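Local coordinates for protein aldehyde dehydrogenase (Staphylococcus aureus, PDB 6K10) that oxidises the aldehyde 4,4'-diaponeurosporen-4-al to 4,4'-diaponeurosporenoic acid with NAD+, a step in the synthesis of the carotenoid staphyloxanthin, at residues K63-A68 with F244-Q249; A362-R367 with N388-G393; K34-K39 with E163-N168. The protein carries 1 engineered substitution. All coordinates share one frame; numbering follows the deposited sequence.

Contact 1 (K63-A68 with F244-Q249); sequences KVEAYA and FTNAGQ
Glu-65 reaches from the first turn of helix 63-89 to the loop at Thr-245 and Asn-246. Beyond CG its chain is extended, which carries the carboxylate to the backbone of that loop. The tight part is where Glu-65 meets Thr-245 and Asn-246 directly. Glu-65 CD lies 3.6 Å from Thr-245 CG2, and the two side chains cross obliquely. Thr-245 CG2 stands anti to the backbone N, and this turns the methyl to the carboxylate. Both carboxylate oxygens share one donor through weak bonds. Asn-246 N is 3.0 Å from Glu-65 OE2, with a bent N-H angle of 126°. The same N is 3.3 Å from Glu-65 OE1, but that bond is nearly straight (166°). On the looser side two waters bridge the segments. Water 1 donates to Glu-65 OE1 and to Phe-244 O. Water 2 donates to Glu-65 OE1 over 2.6 Å and also to Thr-245 OG1, which is bonded as well to Phe-241 O. The loop has its own clasp. Gln-249 NE2 donates to Asn-246 O at 3.0 Å, and Gln-249 N reaches that oxygen from the opposite face of its plane. In return Asn-246 ND2 donates to Gln-249 O, and also bonds Asn-122 O. The loop leads to Ser-251, an engineered residue at the predicted active-site position, about 9 Å from Asn-246 between side chains. Elsewhere on the helix, Tyr-67 meets Phe-457 of the second subunit edge-to-face. With a backbone N-H and two waters donating to it, the buried Glu-65 carboxylate is probably ionised, and it ties the helix to the turn before the active-site position.

Contact 2 (A362-R367 with N388-G393); sequences AFIHQR and NELSFG
Leu-390 lies across from Ile-364 and His-365 and has more surface buried here than any other residue of the two segments. It is the first residue to leave helical geometry after helix 380-389. Its two methyls divide the work. CD1 meets Ile-364 CD1 at 4.0 Å, and Ile-364 CG2 is close behind. CD2 turns to His-365 and lies 4.1 Å from its CB. The side chains of Ile-364 and Leu-390 cross at about a right angle, and the contact between them is made by methyls: Ile-364 CD1 and CG2 against the two of Leu-390. His-365 has CG anti to the backbone N (chi1 -159°), which swings the imidazole out beside Leu-390. The ring offers an edge there: Leu-390 CD2 and Glu-389 O both lie near its plane. His-365 CD2 is 4.2 Å from Glu-389 O. Ile-364 and Leu-390 also share Leu-373 of strand 372-376 as a neighbour. Helix 380-389 is the crossover of a beta-alpha-beta unit, linking the parallel strands 372-376 and 394-397. The second subunit is close by: its Lys-435 bonds Leu-390 O, and its Asn-23 packs on His-365. With no hydrogen bond between the segments, dispersion and burial of the Ile-364 and Leu-390 methyls hold them, so the join is non-directional, and His-365 lies at its exposed border.

Contact 3 (K34-K39 with E163-N168); sequences KEQLKK and ETFDAN
The Phe-165 ring presents its edge to Gln-36 and one face to Thr-164. Gln-36 OE1 lies near the ring plane, 3.2 Å from Phe-165 CD1. Gln-36 O also meets the edge in plane, 3.6 Å from Phe-165 CZ. The Gln-36 amide is turned 54° from the ring, and the two side chains run antiparallel alongside each other. A bend at chi2 (-48°) folds Gln-36 back to bring OE1 there. Thr-164 CG2 sits 3.8 Å above the ring, over its centre. The same methyl is 3.8 Å from Lys-39 CB, so it is shared between ring and lysine. Lys-39 bends at chi3 (62°) and donates from NZ to Gln-36 OE1 at 3.1 Å, tilted slightly from the carbonyl plane. Its CE is 3.4 Å from Thr-164 O. The contact joins helix 30-46 to the end of helix 151-164, the crossover between parallel strands 141-145 and 170-172. Leu-40 extends the packing on Phe-165. Two oxygens facing C-H groups at the ring edge suit the edge's slight positive character, and the lysine bond would help fix the Gln-36 amide.

The three contacts are separate, with no atoms touching between them. Contact 1 lies nearest the chemistry, since its loop runs on to the engineered Ser-251 at the predicted active-site position. Contacts 2 and 3 are structural packing away from the annotated sites. Their centres are about 43 Å apart, on opposite sides of the chain's centre. Contact 1 is about 28 Å from each, centre to centre, and its nearest atoms come within about 13 Å of contact 3 and 16 Å of contact 2. Contact 2 packs against the sheet that includes strand 372-376, while contact 3 involves the end of helix 151-164, which connects two strands of the other sheet. Contacts 1 and 2 both touch the second subunit; contact 3 does not.

Contact 1 (K63-A68 with F244-Q249)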
ATOM      1  N   LYS A  63      -0.369  22.593  27.948  1.00 26.00           N
ATOM      2  CA  LYS A  63      -1.394  22.938  26.968  1.00 26.54           C
ATOM      3  C   LYS A  63      -0.804  23.448  25.657  1.00 23.92           C
ATOM      4  O   LYS A  63      -1.421  23.274  24.600  1.00 25.15           O
ATOM      5  CB  LYS A  63      -2.362  23.963  27.561  1.00 31.80           C
ATOM      6  CG  LYS A  63      -1.735  25.289  27.939  1.00 34.70           C
ATOM      7  CD  LYS A  63      -2.705  26.123  28.761  1.00 37.78           C
ATOM      8  N   VAL A  64       0.371  24.079  25.692  1.00 25.61           N
ATOM      9  CA  VAL A  64       1.008  24.507  24.448  1.00 24.69           C
ATOM     10  C   VAL A  64       1.401  23.292  23.618  1.00 24.01           C
ATOM     11  O   VAL A  64       1.076  23.192  22.428  1.00 23.48           O
ATOM     12  CB  VAL A  64       2.222  25.405  24.741  1.00 28.75           C
ATOM     13  CG1 VAL A  64       2.975  25.716  23.452  1.00 30.49           C
ATOM     14  CG2 VAL A  64       1.778  26.688  25.425  1.00 30.19           C
ATOM     15  N   GLU A  65       2.102  22.345  24.241  1.00 24.86           N
ATOM     16  CA  GLU A  65       2.498  21.130  23.540  1.00 25.42           C
ATOM     17  C   GLU A  65       1.282  20.316  23.117  1.00 23.52           C
ATOM     18  O   GLU A  65       1.250  19.760  22.013  1.00 23.55           O
ATOM     19  CB  GLU A  65       3.416  20.298  24.434  1.00 26.49           C
ATOM     20  CG  GLU A  65       4.440  19.470  23.687  1.00 30.10           C
ATOM     21  CD  GLU A  65       5.208  18.547  24.610  1.00 29.77           C
ATOM     22  OE1 GLU A  65       6.303  18.938  25.067  1.00 30.53           O
ATOM     23  OE2 GLU A  65       4.715  17.433  24.882  1.00 28.51           O
ATOM     24  N   ALA A  66       0.269  20.238  23.984  1.00 20.62           N
ATOM     25  CA  ALA A  66      -0.929  19.472  23.660  1.00 20.24           C
ATOM     26  C   ALA A  66      -1.681  20.077  22.484  1.00 24.30           C
ATOM     27  O   ALA A  66      -2.291  19.346  21.695  1.00 22.19           O
ATOM     28  CB  ALA A  66      -1.842  19.381  24.882  1.00 23.42           C
ATOM     29  N   TYR A  67      -1.648  21.403  22.341  1.00 21.22           N
ATOM     30  CA  TYR A  67      -2.344  22.020  21.219  1.00 24.04           C
ATOM     31  C   TYR A  67      -1.567  21.846  19.921  1.00 23.88           C
ATOM     32  O   TYR A  67      -2.158  21.589  18.866  1.00 27.33           O
ATOM     33  CB  TYR A  67      -2.603  23.500  21.495  1.00 24.59           C
ATOM     34  CG  TYR A  67      -3.988  23.916  21.072  1.00 23.16           C
ATOM     35  CD1 TYR A  67      -5.068  23.755  21.927  1.00 27.23           C
ATOM     36  CD2 TYR A  67      -4.225  24.426  19.802  1.00 23.51           C
ATOM     37  CE1 TYR A  67      -6.343  24.113  21.541  1.00 26.88           C
ATOM     38  CE2 TYR A  67      -5.498  24.784  19.404  1.00 25.14           C
ATOM     39  CZ  TYR A  67      -6.552  24.627  20.279  1.00 27.07           C
ATOM     40  OH  TYR A  67      -7.823  24.982  19.892  1.00 29.01           O
ATOM     41  N   ALA A  68      -0.240  21.968  19.979  1.00 25.05           N
ATOM     42  CA  ALA A  68       0.556  21.889  18.759  1.00 24.69           C
ATOM     43  C   ALA A  68       0.656  20.463  18.231  1.00 26.78           C
ATOM     44  O   ALA A  68       0.808  20.266  17.021  1.00 27.96           O
ATOM     45  CB  ALA A  68       1.951  22.461  19.003  1.00 24.37           C
ATOM     46  N   PHE A 244      12.958  15.963  23.643  1.00 22.60           N
ATOM     47  CA  PHE A 244      12.365  16.114  24.965  1.00 23.26           C
ATOM     48  C   PHE A 244      10.948  16.669  24.935  1.00 21.41           C
ATOM     49  O   PHE A 244      10.332  16.818  25.995  1.00 22.58           O
ATOM     50  CB  PHE A 244      13.289  16.969  25.832  1.00 22.12           C
ATOM     51  CG  PHE A 244      14.615  16.313  26.073  1.00 19.16           C
ATOM     52  CD1 PHE A 244      14.701  15.205  26.900  1.00 18.51           C
ATOM     53  CD2 PHE A 244      15.755  16.750  25.423  1.00 19.09           C
ATOM     54  CE1 PHE A 244      15.910  14.567  27.104  1.00 18.39           C
ATOM     55  CE2 PHE A 244      16.969  16.118  25.625  1.00 20.24           C
ATOM     56  CZ  PHE A 244      17.045  15.025  26.468  1.00 21.34           C
ATOM     57  N   THR A 245      10.417  16.965  23.753  1.00 20.25           N
ATOM     58  CA  THR A 245       8.974  17.046  23.587  1.00 20.12           C
ATOM     59  C   THR A 245       8.341  15.720  23.996  1.00 18.76           C
ATOM     60  O   THR A 245       8.838  14.647  23.643  1.00 25.56           O
ATOM     61  CB  THR A 245       8.629  17.375  22.130  1.00 21.70           C
ATOM     62  OG1 THR A 245       9.009  18.726  21.836  1.00 20.97           O
ATOM     63  CG2 THR A 245       7.138  17.198  21.864  1.00 25.86           C
ATOM     64  N   ASN A 246       7.253  15.802  24.765  1.00 19.14           N
ATOM     65  CA  ASN A 246       6.525  14.627  25.259  1.00 20.18           C
ATOM     66  C   ASN A 246       7.421  13.708  26.086  1.00 20.17           C
ATOM     67  O   ASN A 246       7.183  12.499  26.163  1.00 21.75           O
ATOM     68  CB  ASN A 246       5.875  13.846  24.111  1.00 19.88           C
ATOM     69  CG  ASN A 246       4.677  13.030  24.565  1.00 21.32           C
ATOM     70  OD1 ASN A 246       4.013  13.370  25.546  1.00 20.94           O
ATOM     71  ND2 ASN A 246       4.398  11.944  23.853  1.00 19.72           N
ATOM     72  N   ALA A 247       8.454  14.279  26.709  1.00 20.49           N
ATOM     73  CA  ALA A 247       9.401  13.531  27.539  1.00 21.34           C
ATOM     74  C   ALA A 247      10.015  12.360  26.773  1.00 22.43           C
ATOM     75  O   ALA A 247      10.272  11.293  27.330  1.00 23.02           O
ATOM     76  CB  ALA A 247       8.740  13.049  28.833  1.00 23.31           C
ATOM     77  N   GLY A 248      10.245  12.558  25.478  1.00 18.22           N
ATOM     78  CA  GLY A 248      10.880  11.543  24.661  1.00 20.28           C
ATOM     79  C   GLY A 248       9.974  10.439  24.165  1.00 19.98           C
ATOM     80  O   GLY A 248      10.456   9.532  23.477  1.00 20.38           O
ATOM     81  N   GLN A 249       8.682  10.489  24.476  1.00 19.38           N
ATOM     82  CA  GLN A 249       7.755   9.420  24.111  1.00 22.02           C
ATOM     83  C   GLN A 249       7.195   9.686  22.711  1.00 21.97           C
ATOM     84  O   GLN A 249       6.016   9.980  22.509  1.00 18.46           O
ATOM     85  CB  GLN A 249       6.664   9.299  25.166  1.00 24.72           C
ATOM     86  CG  GLN A 249       7.247   9.074  26.560  1.00 22.16           C
ATOM     87  CD  GLN A 249       6.231   9.212  27.675  1.00 21.53           C
ATOM     88  OE1 GLN A 249       5.856   8.229  28.314  1.00 21.46           O
ATOM     89  NE2 GLN A 249       5.793  10.441  27.927  1.00 21.70           N
TER
HETATM   90  O   HOH W   1       7.919  17.479  27.292  1.00 22.01           O
HETATM   91  O   HOH W   2       7.998  20.404  23.694  1.00 27.96           O

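Contact 2 (A362-R367 with N388-G393)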
ATOM      1  N   ALA A 362      27.577   2.450   8.419  1.00 24.17           N
ATOM      2  CA  ALA A 362      27.633   1.018   8.700  1.00 28.05           C
ATOM      3  C   ALA A 362      26.898   0.671   9.991  1.00 27.05           C
ATOM      4  O   ALA A 362      26.138  -0.303  10.036  1.00 25.05           O
ATOM      5  CB  ALA A 362      29.090   0.564   8.779  1.00 29.83           C
ATOM      6  N   PHE A 363      27.117   1.458  11.047  1.00 27.35           N
ATOM      7  CA  PHE A 363      26.424   1.247  12.315  1.00 27.93           C
ATOM      8  C   PHE A 363      24.912   1.244  12.122  1.00 26.79           C
ATOM      9  O   PHE A 363      24.212   0.342  12.596  1.00 25.54           O
ATOM     10  CB  PHE A 363      26.841   2.331  13.313  1.00 29.52           C
ATOM     11  CG  PHE A 363      26.331   2.104  14.717  1.00 28.61           C
ATOM     12  CD1 PHE A 363      25.055   2.505  15.088  1.00 26.48           C
ATOM     13  CD2 PHE A 363      27.140   1.512  15.674  1.00 30.64           C
ATOM     14  CE1 PHE A 363      24.594   2.304  16.376  1.00 27.92           C
ATOM     15  CE2 PHE A 363      26.684   1.310  16.964  1.00 28.19           C
ATOM     16  CZ  PHE A 363      25.410   1.706  17.315  1.00 27.92           C
ATOM     17  N   ILE A 364      24.391   2.254  11.424  1.00 25.40           N
ATOM     18  CA  ILE A 364      22.945   2.377  11.243  1.00 25.54           C
ATOM     19  C   ILE A 364      22.419   1.270  10.334  1.00 25.48           C
ATOM     20  O   ILE A 364      21.336   0.718  10.569  1.00 23.20           O
ATOM     21  CB  ILE A 364      22.596   3.781  10.707  1.00 25.97           C
ATOM     22  CG1 ILE A 364      23.003   4.850  11.722  1.00 23.66           C
ATOM     23  CG2 ILE A 364      21.112   3.892  10.356  1.00 23.76           C
ATOM     24  CD1 ILE A 364      23.076   6.256  11.147  1.00 24.14           C
ATOM     25  N   HIS A 365      23.177   0.917   9.292  1.00 24.89           N
ATOM     26  CA  HIS A 365      22.722  -0.103   8.357  1.00 29.88           C
ATOM     27  C   HIS A 365      22.719  -1.502   8.970  1.00 30.46           C
ATOM     28  O   HIS A 365      22.038  -2.390   8.445  1.00 33.87           O
ATOM     29  CB  HIS A 365      23.592  -0.080   7.097  1.00 36.53           C
ATOM     30  CG  HIS A 365      22.937  -0.697   5.900  1.00 43.10           C
ATOM     31  ND1 HIS A 365      22.841  -2.060   5.721  1.00 43.39           N
ATOM     32  CD2 HIS A 365      22.332  -0.134   4.826  1.00 44.37           C
ATOM     33  CE1 HIS A 365      22.212  -2.310   4.586  1.00 43.19           C
ATOM     34  NE2 HIS A 365      21.892  -1.158   4.024  1.00 45.69           N
ATOM     35  N   GLN A 366      23.454  -1.719  10.063  1.00 29.70           N
ATOM     36  CA  GLN A 366      23.436  -3.013  10.739  1.00 31.84           C
ATOM     37  C   GLN A 366      22.165  -3.247  11.542  1.00 29.99           C
ATOM     38  O   GLN A 366      21.918  -4.383  11.960  1.00 31.60           O
ATOM     39  CB  GLN A 366      24.641  -3.147  11.672  1.00 36.29           C
ATOM     40  CG  GLN A 366      25.974  -3.294  10.968  1.00 42.65           C
ATOM     41  CD  GLN A 366      27.057  -3.820  11.887  1.00 46.91           C
ATOM     42  OE1 GLN A 366      27.126  -3.450  13.059  1.00 49.07           O
ATOM     43  NE2 GLN A 366      27.912  -4.685  11.356  1.00 49.10           N
ATOM     44  N   ARG A 367      21.370  -2.215  11.772  1.00 26.70           N
ATOM     45  CA  ARG A 367      20.180  -2.262  12.600  1.00 24.92           C
ATOM     46  C   ARG A 367      18.928  -2.098  11.746  1.00 24.49           C
ATOM     47  O   ARG A 367      19.007  -1.715  10.573  1.00 25.47           O
ATOM     48  CB  ARG A 367      20.262  -1.168  13.674  1.00 25.25           C
ATOM     49  CG  ARG A 367      21.423  -1.377  14.637  1.00 28.38           C
ATOM     50  CD  ARG A 367      21.737  -0.132  15.445  1.00 29.72           C
ATOM     51  NE  ARG A 367      22.659  -0.428  16.539  1.00 33.44           N
ATOM     52  CZ  ARG A 367      22.283  -0.685  17.789  1.00 35.38           C
ATOM     53  NH1 ARG A 367      23.197  -0.947  18.714  1.00 37.69           N
ATOM     54  NH2 ARG A 367      20.998  -0.680  18.116  1.00 31.80           N
ATOM     55  N   ASN A 388      20.918   8.990   0.248  1.00 24.46           N
ATOM     56  CA  ASN A 388      20.959   7.988  -0.812  1.00 28.15           C
ATOM     57  C   ASN A 388      21.286   6.597  -0.281  1.00 25.83           C
ATOM     58  O   ASN A 388      20.764   5.601  -0.792  1.00 30.85           O
ATOM     59  CB  ASN A 388      21.977   8.387  -1.881  1.00 28.92           C
ATOM     60  CG  ASN A 388      21.571   9.633  -2.641  1.00 35.54           C
ATOM     61  OD1 ASN A 388      20.413  10.050  -2.601  1.00 38.95           O
ATOM     62  ND2 ASN A 388      22.517  10.218  -3.362  1.00 38.73           N
ATOM     63  N   GLU A 389      22.141   6.499   0.739  1.00 25.58           N
ATOM     64  CA  GLU A 389      22.673   5.203   1.142  1.00 25.73           C
ATOM     65  C   GLU A 389      21.929   4.556   2.303  1.00 22.91           C
ATOM     66  O   GLU A 389      22.022   3.334   2.466  1.00 26.99           O
ATOM     67  CB  GLU A 389      24.156   5.328   1.507  1.00 30.84           C
ATOM     68  CG  GLU A 389      25.036   5.723   0.334  1.00 33.56           C
ATOM     69  CD  GLU A 389      26.484   5.916   0.730  1.00 36.66           C
ATOM     70  OE1 GLU A 389      26.967   5.172   1.609  1.00 34.80           O
ATOM     71  OE2 GLU A 389      27.138   6.817   0.165  1.00 37.93           O
ATOM     72  N   LEU A 390      21.204   5.325   3.109  1.00 22.36           N
ATOM     73  CA  LEU A 390      20.473   4.792   4.251  1.00 21.68           C
ATOM     74  C   LEU A 390      18.978   4.919   4.010  1.00 21.87           C
ATOM     75  O   LEU A 390      18.488   6.004   3.680  1.00 22.66           O
ATOM     76  CB  LEU A 390      20.857   5.520   5.541  1.00 20.14           C
ATOM     77  CG  LEU A 390      22.288   5.292   6.028  1.00 24.16           C
ATOM     78  CD1 LEU A 390      22.600   6.209   7.199  1.00 26.92           C
ATOM     79  CD2 LEU A 390      22.491   3.833   6.409  1.00 25.62           C
ATOM     80  N   SER A 391      18.259   3.814   4.183  1.00 22.65           N
ATOM     81  CA  SER A 391      16.809   3.797   4.058  1.00 24.28           C
ATOM     82  C   SER A 391      16.167   3.928   5.431  1.00 22.99           C
ATOM     83  O   SER A 391      16.590   3.285   6.397  1.00 20.82           O
ATOM     84  CB  SER A 391      16.318   2.518   3.379  1.00 26.65           C
ATOM     85  OG  SER A 391      14.901   2.499   3.326  1.00 24.33           O
ATOM     86  N   PHE A 392      15.142   4.767   5.505  1.00 22.31           N
ATOM     87  CA  PHE A 392      14.414   5.017   6.738  1.00 22.15           C
ATOM     88  C   PHE A 392      13.062   5.590   6.349  1.00 22.84           C
ATOM     89  O   PHE A 392      12.836   5.953   5.193  1.00 21.09           O
ATOM     90  CB  PHE A 392      15.189   5.959   7.667  1.00 20.35           C
ATOM     91  CG  PHE A 392      15.713   7.193   6.983  1.00 20.05           C
ATOM     92  CD1 PHE A 392      16.947   7.183   6.355  1.00 19.09           C
ATOM     93  CD2 PHE A 392      14.971   8.361   6.971  1.00 21.45           C
ATOM     94  CE1 PHE A 392      17.431   8.313   5.726  1.00 20.74           C
ATOM     95  CE2 PHE A 392      15.450   9.497   6.343  1.00 21.87           C
ATOM     96  CZ  PHE A 392      16.683   9.472   5.721  1.00 22.31           C
ATOM     97  N   GLY A 393      12.161   5.660   7.323  1.00 20.75           N
ATOM     98  CA  GLY A 393      10.816   6.126   7.043  1.00 21.28           C
ATOM     99  C   GLY A 393      10.780   7.524   6.459  1.00 20.72           C
ATOM    100  O   GLY A 393      10.304   7.732   5.339  1.00 19.20           O
TER

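Contact 3 (K34-K39 with E163-N168)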
ATOM      1  N   LYS A  34     -18.698  15.439   4.393  1.00 25.37           N
ATOM      2  CA  LYS A  34     -18.394  16.803   4.813  1.00 26.48           C
ATOM      3  C   LYS A  34     -19.100  17.157   6.115  1.00 27.60           C
ATOM      4  O   LYS A  34     -18.521  17.824   6.981  1.00 28.60           O
ATOM      5  CB  LYS A  34     -18.780  17.799   3.718  1.00 31.19           C
ATOM      6  CG  LYS A  34     -17.698  18.048   2.687  1.00 36.95           C
ATOM      7  CD  LYS A  34     -17.943  19.332   1.911  1.00 41.60           C
ATOM      8  N   GLU A  35     -20.350  16.720   6.273  1.00 27.58           N
ATOM      9  CA  GLU A  35     -21.094  17.056   7.482  1.00 30.02           C
ATOM     10  C   GLU A  35     -20.507  16.361   8.705  1.00 29.48           C
ATOM     11  O   GLU A  35     -20.455  16.948   9.791  1.00 27.81           O
ATOM     12  CB  GLU A  35     -22.568  16.698   7.305  1.00 32.44           C
ATOM     13  CG  GLU A  35     -23.423  16.989   8.525  1.00 37.49           C
ATOM     14  CD  GLU A  35     -23.762  18.462   8.668  1.00 42.45           C
ATOM     15  OE1 GLU A  35     -24.318  18.841   9.722  1.00 45.52           O
ATOM     16  OE2 GLU A  35     -23.480  19.240   7.732  1.00 40.43           O
ATOM     17  N   GLN A  36     -20.053  15.114   8.546  1.00 27.73           N
ATOM     18  CA  GLN A  36     -19.425  14.416   9.664  1.00 25.88           C
ATOM     19  C   GLN A  36     -18.135  15.106  10.084  1.00 24.76           C
ATOM     20  O   GLN A  36     -17.816  15.174  11.277  1.00 27.30           O
ATOM     21  CB  GLN A  36     -19.153  12.958   9.292  1.00 24.20           C
ATOM     22  CG  GLN A  36     -20.363  12.204   8.769  1.00 24.83           C
ATOM     23  CD  GLN A  36     -21.594  12.386   9.635  1.00 27.46           C
ATOM     24  OE1 GLN A  36     -21.539  12.242  10.858  1.00 26.60           O
ATOM     25  NE2 GLN A  36     -22.715  12.708   9.003  1.00 31.71           N
ATOM     26  N   LEU A  37     -17.378  15.625   9.116  1.00 23.19           N
ATOM     27  CA  LEU A  37     -16.160  16.356   9.448  1.00 24.23           C
ATOM     28  C   LEU A  37     -16.480  17.637  10.211  1.00 28.35           C
ATOM     29  O   LEU A  37     -15.780  17.984  11.170  1.00 30.25           O
ATOM     30  CB  LEU A  37     -15.371  16.655   8.175  1.00 23.43           C
ATOM     31  CG  LEU A  37     -14.751  15.425   7.508  1.00 23.28           C
ATOM     32  CD1 LEU A  37     -14.307  15.753   6.092  1.00 25.57           C
ATOM     33  CD2 LEU A  37     -13.583  14.898   8.329  1.00 23.51           C
ATOM     34  N   LYS A  38     -17.534  18.351   9.803  1.00 27.07           N
ATOM     35  CA  LYS A  38     -17.985  19.514  10.565  1.00 26.15           C
ATOM     36  C   LYS A  38     -18.324  19.127  11.996  1.00 25.73           C
ATOM     37  O   LYS A  38     -17.882  19.776  12.952  1.00 27.83           O
ATOM     38  CB  LYS A  38     -19.210  20.154   9.908  1.00 31.44           C
ATOM     39  CG  LYS A  38     -19.030  20.578   8.475  1.00 36.48           C
ATOM     40  N   LYS A  39     -19.128  18.075  12.158  1.00 25.86           N
ATOM     41  CA  LYS A  39     -19.514  17.635  13.493  1.00 27.91           C
ATOM     42  C   LYS A  39     -18.294  17.233  14.310  1.00 25.57           C
ATOM     43  O   LYS A  39     -18.216  17.536  15.505  1.00 24.77           O
ATOM     44  CB  LYS A  39     -20.509  16.478  13.392  1.00 30.80           C
ATOM     45  CG  LYS A  39     -21.871  16.883  12.842  1.00 30.62           C
ATOM     46  CD  LYS A  39     -22.639  15.675  12.333  1.00 35.13           C
ATOM     47  CE  LYS A  39     -22.912  14.681  13.449  1.00 36.03           C
ATOM     48  NZ  LYS A  39     -23.548  13.435  12.933  1.00 40.24           N
ATOM     49  N   GLU A 163     -21.346  10.939  21.765  1.00 28.09           N
ATOM     50  CA  GLU A 163     -22.314  12.022  21.821  1.00 33.37           C
ATOM     51  C   GLU A 163     -22.395  12.802  20.515  1.00 32.81           C
ATOM     52  O   GLU A 163     -23.241  13.695  20.395  1.00 35.98           O
ATOM     53  CB  GLU A 163     -21.982  12.950  22.994  1.00 40.39           C
ATOM     54  CG  GLU A 163     -21.990  12.198  24.324  1.00 46.61           C
ATOM     55  CD  GLU A 163     -22.102  13.098  25.536  1.00 51.83           C
ATOM     56  OE1 GLU A 163     -22.894  14.063  25.500  1.00 54.59           O
ATOM     57  OE2 GLU A 163     -21.407  12.821  26.536  1.00 51.91           O
ATOM     58  N   THR A 164     -21.567  12.459  19.528  1.00 30.23           N
ATOM     59  CA  THR A 164     -21.557  13.123  18.230  1.00 29.73           C
ATOM     60  C   THR A 164     -22.036  12.239  17.086  1.00 30.60           C
ATOM     61  O   THR A 164     -22.743  12.724  16.201  1.00 33.76           O
ATOM     62  CB  THR A 164     -20.146  13.637  17.910  1.00 28.69           C
ATOM     63  OG1 THR A 164     -19.645  14.385  19.025  1.00 27.98           O
ATOM     64  CG2 THR A 164     -20.168  14.535  16.684  1.00 28.62           C
ATOM     65  N   PHE A 165     -21.678  10.954  17.074  1.00 28.03           N
ATOM     66  CA  PHE A 165     -22.004  10.060  15.972  1.00 25.03           C
ATOM     67  C   PHE A 165     -22.770   8.841  16.470  1.00 25.38           C
ATOM     68  O   PHE A 165     -22.681   8.460  17.640  1.00 24.75           O
ATOM     69  CB  PHE A 165     -20.739   9.577  15.245  1.00 27.19           C
ATOM     70  CG  PHE A 165     -19.837  10.682  14.784  1.00 25.92           C
ATOM     71  CD1 PHE A 165     -20.147  11.422  13.656  1.00 27.13           C
ATOM     72  CD2 PHE A 165     -18.667  10.967  15.467  1.00 27.65           C
ATOM     73  CE1 PHE A 165     -19.312  12.435  13.228  1.00 27.32           C
ATOM     74  CE2 PHE A 165     -17.829  11.979  15.044  1.00 28.30           C
ATOM     75  CZ  PHE A 165     -18.151  12.713  13.922  1.00 29.75           C
ATOM     76  N   ASP A 166     -23.517   8.219  15.556  1.00 26.52           N
ATOM     77  CA  ASP A 166     -24.097   6.912  15.841  1.00 31.44           C
ATOM     78  C   ASP A 166     -22.999   5.871  15.994  1.00 28.23           C
ATOM     79  O   ASP A 166     -21.972   5.921  15.311  1.00 26.98           O
ATOM     80  CB  ASP A 166     -25.051   6.481  14.731  1.00 37.60           C
ATOM     81  CG  ASP A 166     -26.390   7.166  14.816  1.00 46.37           C
ATOM     82  OD1 ASP A 166     -26.669   7.801  15.853  1.00 48.33           O
ATOM     83  OD2 ASP A 166     -27.170   7.052  13.848  1.00 51.26           O
ATOM     84  N   ALA A 167     -23.232   4.907  16.888  1.00 28.49           N
ATOM     85  CA  ALA A 167     -22.228   3.880  17.137  1.00 30.12           C
ATOM     86  C   ALA A 167     -22.003   3.001  15.914  1.00 30.89           C
ATOM     87  O   ALA A 167     -20.929   2.406  15.769  1.00 31.82           O
ATOM     88  CB  ALA A 167     -22.629   3.028  18.340  1.00 30.59           C
ATOM     89  N   ASN A 168     -22.989   2.904  15.024  1.00 28.89           N
ATOM     90  CA  ASN A 168     -22.818   2.115  13.811  1.00 31.61           C
ATOM     91  C   ASN A 168     -22.107   2.881  12.700  1.00 25.88           C
ATOM     92  O   ASN A 168     -21.896   2.322  11.619  1.00 24.82           O
ATOM     93  CB  ASN A 168     -24.175   1.597  13.320  1.00 34.34           C
ATOM     94  CG  ASN A 168     -25.199   2.700  13.135  1.00 38.53           C
ATOM     95  OD1 ASN A 168     -24.882   3.802  12.689  1.00 40.48           O
TER